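Local coordinates for protein DNA polymerase II large subunit (Pyrococcus horikoshii, PDB 7OEC) that probably excises itself from a DNA polymerase II precursor by protein splicing, joining the flanking polymerase pieces, at residues F90-E102 and K109-I121. The protein carries 2 engineered substitutions. Numbering follows the deposited sequence.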
# COMPACT_ATOMS: atom_id res chain seq x y z
N PHE A 90 -7.29 3.25 -5.36
CA PHE A 90 -6.45 2.11 -5.03
C PHE A 90 -7.30 0.88 -4.79
O PHE A 90 -8.51 0.98 -4.57
CB PHE A 90 -5.54 2.36 -3.83
CG PHE A 90 -6.23 2.47 -2.49
CD1 PHE A 90 -6.92 3.62 -2.15
CD2 PHE A 90 -6.08 1.48 -1.52
CE1 PHE A 90 -7.48 3.79 -0.93
CE2 PHE A 90 -6.63 1.64 -0.25
CZ PHE A 90 -7.33 2.82 0.04
N GLU A 91 -6.65 -0.29 -4.80
CA GLU A 91 -7.33 -1.57 -4.67
C GLU A 91 -6.59 -2.41 -3.66
O GLU A 91 -5.36 -2.40 -3.63
CB GLU A 91 -7.33 -2.35 -6.00
CG GLU A 91 -8.12 -1.64 -7.06
CD GLU A 91 -8.06 -2.29 -8.43
OE1 GLU A 91 -7.38 -3.33 -8.61
OE2 GLU A 91 -8.74 -1.77 -9.32
N THR A 92 -7.34 -3.16 -2.85
CA THR A 92 -6.75 -4.10 -1.90
C THR A 92 -7.60 -5.35 -1.82
O THR A 92 -8.73 -5.38 -2.27
CB THR A 92 -6.66 -3.55 -0.48
OG1 THR A 92 -7.98 -3.45 0.10
CG2 THR A 92 -6.06 -2.17 -0.43
N THR A 93 -7.04 -6.40 -1.23
CA THR A 93 -7.90 -7.54 -0.96
C THR A 93 -8.97 -7.19 0.09
O THR A 93 -8.88 -6.20 0.83
CB THR A 93 -7.09 -8.75 -0.53
OG1 THR A 93 -6.32 -8.38 0.59
CG2 THR A 93 -6.17 -9.26 -1.61
N VAL A 94 -10.02 -8.03 0.15
CA VAL A 94 -11.25 -7.64 0.85
C VAL A 94 -11.01 -7.35 2.33
O VAL A 94 -11.74 -6.55 2.90
CB VAL A 94 -12.36 -8.69 0.68
CG1 VAL A 94 -12.66 -8.79 -0.70
CG2 VAL A 94 -11.96 -10.02 1.24
N ASP A 95 -10.10 -8.09 2.99
CA ASP A 95 -9.87 -7.93 4.43
C ASP A 95 -8.62 -7.12 4.75
O ASP A 95 -8.20 -7.07 5.91
CB ASP A 95 -9.73 -9.30 5.12
CG ASP A 95 -11.03 -10.08 5.12
OD1 ASP A 95 -12.10 -9.44 5.14
OD2 ASP A 95 -11.01 -11.32 5.06
N HIS A 96 -8.03 -6.50 3.74
CA HIS A 96 -6.79 -5.78 3.94
C HIS A 96 -7.05 -4.59 4.86
O HIS A 96 -8.02 -3.86 4.65
CB HIS A 96 -6.35 -5.20 2.59
CG HIS A 96 -4.91 -4.80 2.53
ND1 HIS A 96 -4.41 -3.66 3.13
CD2 HIS A 96 -3.85 -5.39 1.93
CE1 HIS A 96 -3.11 -3.57 2.90
NE2 HIS A 96 -2.75 -4.61 2.17
N PRO A 97 -6.17 -4.32 5.80
CA PRO A 97 -6.32 -3.08 6.58
C PRO A 97 -6.17 -1.84 5.71
O PRO A 97 -5.29 -1.75 4.85
CB PRO A 97 -5.18 -3.15 7.60
CG PRO A 97 -4.32 -4.23 7.12
CD PRO A 97 -5.04 -5.14 6.26
N VAL A 98 -7.03 -0.86 5.97
CA VAL A 98 -7.04 0.42 5.29
C VAL A 98 -7.09 1.47 6.38
O VAL A 98 -7.84 1.33 7.36
CB VAL A 98 -8.28 0.52 4.37
CG1 VAL A 98 -8.43 1.94 3.74
CG2 VAL A 98 -8.17 -0.50 3.23
N LEU A 99 -6.32 2.55 6.21
CA LEU A 99 -6.31 3.65 7.15
C LEU A 99 -7.23 4.77 6.68
O LEU A 99 -7.08 5.26 5.56
CB LEU A 99 -4.91 4.21 7.30
CG LEU A 99 -3.92 3.19 7.80
CD1 LEU A 99 -2.59 3.84 7.95
CD2 LEU A 99 -4.33 2.58 9.13
N VAL A 100 -8.17 5.14 7.52
CA VAL A 100 -9.05 6.27 7.27
C VAL A 100 -8.84 7.28 8.39
O VAL A 100 -8.45 6.93 9.50
CB VAL A 100 -10.53 5.86 7.15
CG1 VAL A 100 -10.75 4.93 5.97
CG2 VAL A 100 -10.99 5.18 8.34
N TYR A 101 -9.07 8.54 8.10
CA TYR A 101 -8.73 9.58 9.06
C TYR A 101 -10.00 10.14 9.67
O TYR A 101 -10.86 10.66 8.97
CB TYR A 101 -7.97 10.69 8.39
CG TYR A 101 -7.23 11.56 9.36
CD1 TYR A 101 -7.69 12.83 9.65
CD2 TYR A 101 -6.05 11.12 9.97
CE1 TYR A 101 -6.98 13.68 10.53
CE2 TYR A 101 -5.36 11.93 10.86
CZ TYR A 101 -5.83 13.21 11.13
OH TYR A 101 -5.12 14.01 12.00
N GLU A 102 -10.14 9.99 10.97
CA GLU A 102 -11.40 10.31 11.63
C GLU A 102 -11.06 11.01 12.92
O GLU A 102 -10.29 10.48 13.74
CB GLU A 102 -12.23 9.04 11.90
CG GLU A 102 -12.65 8.32 10.62
CD GLU A 102 -13.69 7.21 10.80
OE1 GLU A 102 -14.43 6.97 9.79
OE2 GLU A 102 -13.75 6.60 11.91
N LYS A 109 -9.28 0.01 9.53
CA LYS A 109 -10.48 -0.75 9.22
C LYS A 109 -10.15 -1.82 8.19
O LYS A 109 -9.33 -1.59 7.31
CB LYS A 109 -11.51 0.14 8.47
CG LYS A 109 -12.09 1.25 9.27
CD LYS A 109 -13.23 1.99 8.55
CE LYS A 109 -13.80 3.07 9.45
NZ LYS A 109 -15.07 3.56 8.90
N ARG A 110 -10.84 -2.96 8.23
CA ARG A 110 -10.74 -3.87 7.10
C ARG A 110 -11.37 -3.21 5.88
O ARG A 110 -12.31 -2.43 6.01
CB ARG A 110 -11.43 -5.20 7.40
CG ARG A 110 -10.69 -5.99 8.47
CD ARG A 110 -11.47 -7.19 8.97
NE ARG A 110 -12.64 -6.77 9.75
CZ ARG A 110 -13.47 -7.61 10.38
NH1 ARG A 110 -13.27 -8.93 10.34
NH2 ARG A 110 -14.50 -7.11 11.06
N ALA A 111 -10.85 -3.53 4.70
CA ALA A 111 -11.28 -2.83 3.50
C ALA A 111 -12.79 -2.90 3.33
O ALA A 111 -13.41 -1.91 2.94
CB ALA A 111 -10.58 -3.41 2.29
N PHE A 112 -13.41 -4.05 3.64
CA PHE A 112 -14.86 -4.18 3.42
C PHE A 112 -15.70 -3.35 4.38
O PHE A 112 -16.90 -3.19 4.15
CB PHE A 112 -15.33 -5.65 3.46
CG PHE A 112 -15.33 -6.27 4.83
CD1 PHE A 112 -16.42 -6.15 5.69
CD2 PHE A 112 -14.23 -6.97 5.28
CE1 PHE A 112 -16.40 -6.71 6.96
CE2 PHE A 112 -14.19 -7.51 6.54
CZ PHE A 112 -15.28 -7.38 7.39
N GLU A 113 -15.09 -2.80 5.43
CA GLU A 113 -15.78 -1.94 6.37
C GLU A 113 -15.65 -0.45 6.04
O GLU A 113 -16.32 0.37 6.69
CB GLU A 113 -15.17 -2.11 7.76
CG GLU A 113 -15.28 -3.48 8.37
CD GLU A 113 -14.39 -3.65 9.69
OE1 GLU A 113 -13.24 -3.07 9.90
OE2 GLU A 113 -14.87 -4.41 10.56
N VAL A 114 -14.79 -0.08 5.08
CA VAL A 114 -14.68 1.31 4.68
C VAL A 114 -15.99 1.72 4.02
O VAL A 114 -16.64 0.91 3.34
CB VAL A 114 -13.48 1.47 3.73
CG1 VAL A 114 -13.36 2.92 3.19
CG2 VAL A 114 -12.17 1.12 4.44
N ARG A 115 -16.38 2.99 4.21
CA ARG A 115 -17.62 3.52 3.68
C ARG A 115 -17.37 4.75 2.84
O ARG A 115 -16.42 5.51 3.08
CB ARG A 115 -18.58 3.91 4.81
CG ARG A 115 -19.03 2.68 5.68
CD ARG A 115 -19.90 1.73 4.83
NE ARG A 115 -20.28 0.47 5.48
CZ ARG A 115 -19.71 -0.73 5.27
NH1 ARG A 115 -18.69 -0.89 4.41
NH2 ARG A 115 -20.18 -1.79 5.92
N GLU A 116 -18.24 4.95 1.85
CA GLU A 116 -18.23 6.21 1.13
C GLU A 116 -18.30 7.36 2.13
O GLU A 116 -19.07 7.33 3.10
CB GLU A 116 -19.40 6.29 0.16
CG GLU A 116 -19.22 5.50 -1.07
CD GLU A 116 -20.46 5.60 -1.98
OE1 GLU A 116 -21.34 6.47 -1.74
OE2 GLU A 116 -20.56 4.81 -2.92
N GLY A 117 -17.49 8.39 1.88
CA GLY A 117 -17.39 9.53 2.73
C GLY A 117 -16.31 9.44 3.77
O GLY A 117 -16.01 10.46 4.41
N ASN A 118 -15.75 8.25 4.00
CA ASN A 118 -14.59 8.16 4.88
C ASN A 118 -13.44 8.95 4.24
O ASN A 118 -13.34 9.07 3.02
CB ASN A 118 -14.13 6.71 5.09
CG ASN A 118 -15.05 5.87 5.97
OD1 ASN A 118 -14.82 4.67 6.10
ND2 ASN A 118 -16.09 6.48 6.55
N ILE A 119 -12.53 9.46 5.08
CA ILE A 119 -11.41 10.28 4.62
C ILE A 119 -10.14 9.44 4.50
O ILE A 119 -9.74 8.76 5.45
CB ILE A 119 -11.18 11.47 5.56
CG1 ILE A 119 -12.43 12.35 5.61
CG2 ILE A 119 -9.91 12.26 5.18
CD1 ILE A 119 -12.80 13.03 4.32
N ILE A 120 -9.45 9.59 3.37
CA ILE A 120 -8.13 9.03 3.11
C ILE A 120 -7.14 10.19 3.07
O ILE A 120 -7.47 11.29 2.62
CB ILE A 120 -8.14 8.29 1.75
CG1 ILE A 120 -9.15 7.16 1.73
CG2 ILE A 120 -6.77 7.84 1.34
CD1 ILE A 120 -8.80 6.02 2.61
N ILE A 121 -5.92 9.95 3.55
CA ILE A 121 -4.87 10.96 3.54
C ILE A 121 -3.97 10.72 2.34
O ILE A 121 -3.51 9.60 2.11
CB ILE A 121 -4.06 10.92 4.86
CG1 ILE A 121 -4.98 11.21 6.05
CG2 ILE A 121 -2.85 11.83 4.81
CD1 ILE A 121 -5.72 12.50 5.96
O HOH W 1 -5.19 7.34 4.72
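Val-98 and Lys-109 form the antiparallel hydrogen-bonded pair from which this contact is built: Lys-109 N gives a nearly straight bond (172°) to Val-98 O, and Val-98 N returns one of 2.8 Å to Lys-109 O. Both side chains leave on the same face, where Val-98 CG2 meets Ala-111 CB at 3.9 Å while its CG1 touches Val-114 CG2, the two valine side chains crossing at about a right angle. In Val-100, chi1 of -63° sets CG1 anti to the carbonyl carbon and CG2 between N and C; CG2 thereby rests on the extended lysine chain, 3.7 Å from Lys-109 CE, and CG1 turns to Asn-118 CB and Ile-120 CD1. Beyond it, Lys-109 NZ reaches a long salt bridge with Glu-102 OE1 (3.6 Å). Ile-119 O takes a 2.7 Å bond from Tyr-101 N, although the axes of 97-102 and 119-121 run at 109° to each other. One water spans Leu-99 O and Ile-121 N, and Tyr-101 CB packs on Ile-121 CD1.

The hairpin of strands 97-102 and 105-110 belongs to the Hint fold of inteins, and the turn from Thr-93 to His-96 carries the T-x-x-H pattern of intein block B. Ala-111 N bonds weakly to His-96 O, as Phe-112 N does to Val-94 O; the imidazole is held in its rotation by ND1, which donates in the ring plane to Pro-97 O. Ala-4 N is hydrogen-bonded to Thr-93 OG1, consistent with block B's place at the N-terminal splice junction.

Farther out, Asn-118 OD1 positions the ammonium, accepting from Lys-109 NZ (3.0 Å) and, from the opposite face of its plane, Arg-115 N. A leucine in place of Asn-118 would probably leave Arg-115 N without this acceptor and the lysine tip, keeping its long salt bridge, freer to swing. Glu-113 OE2 makes a salt bridge with Arg-110 NH2, and Phe-112 CZ lies over one face of the guanidinium.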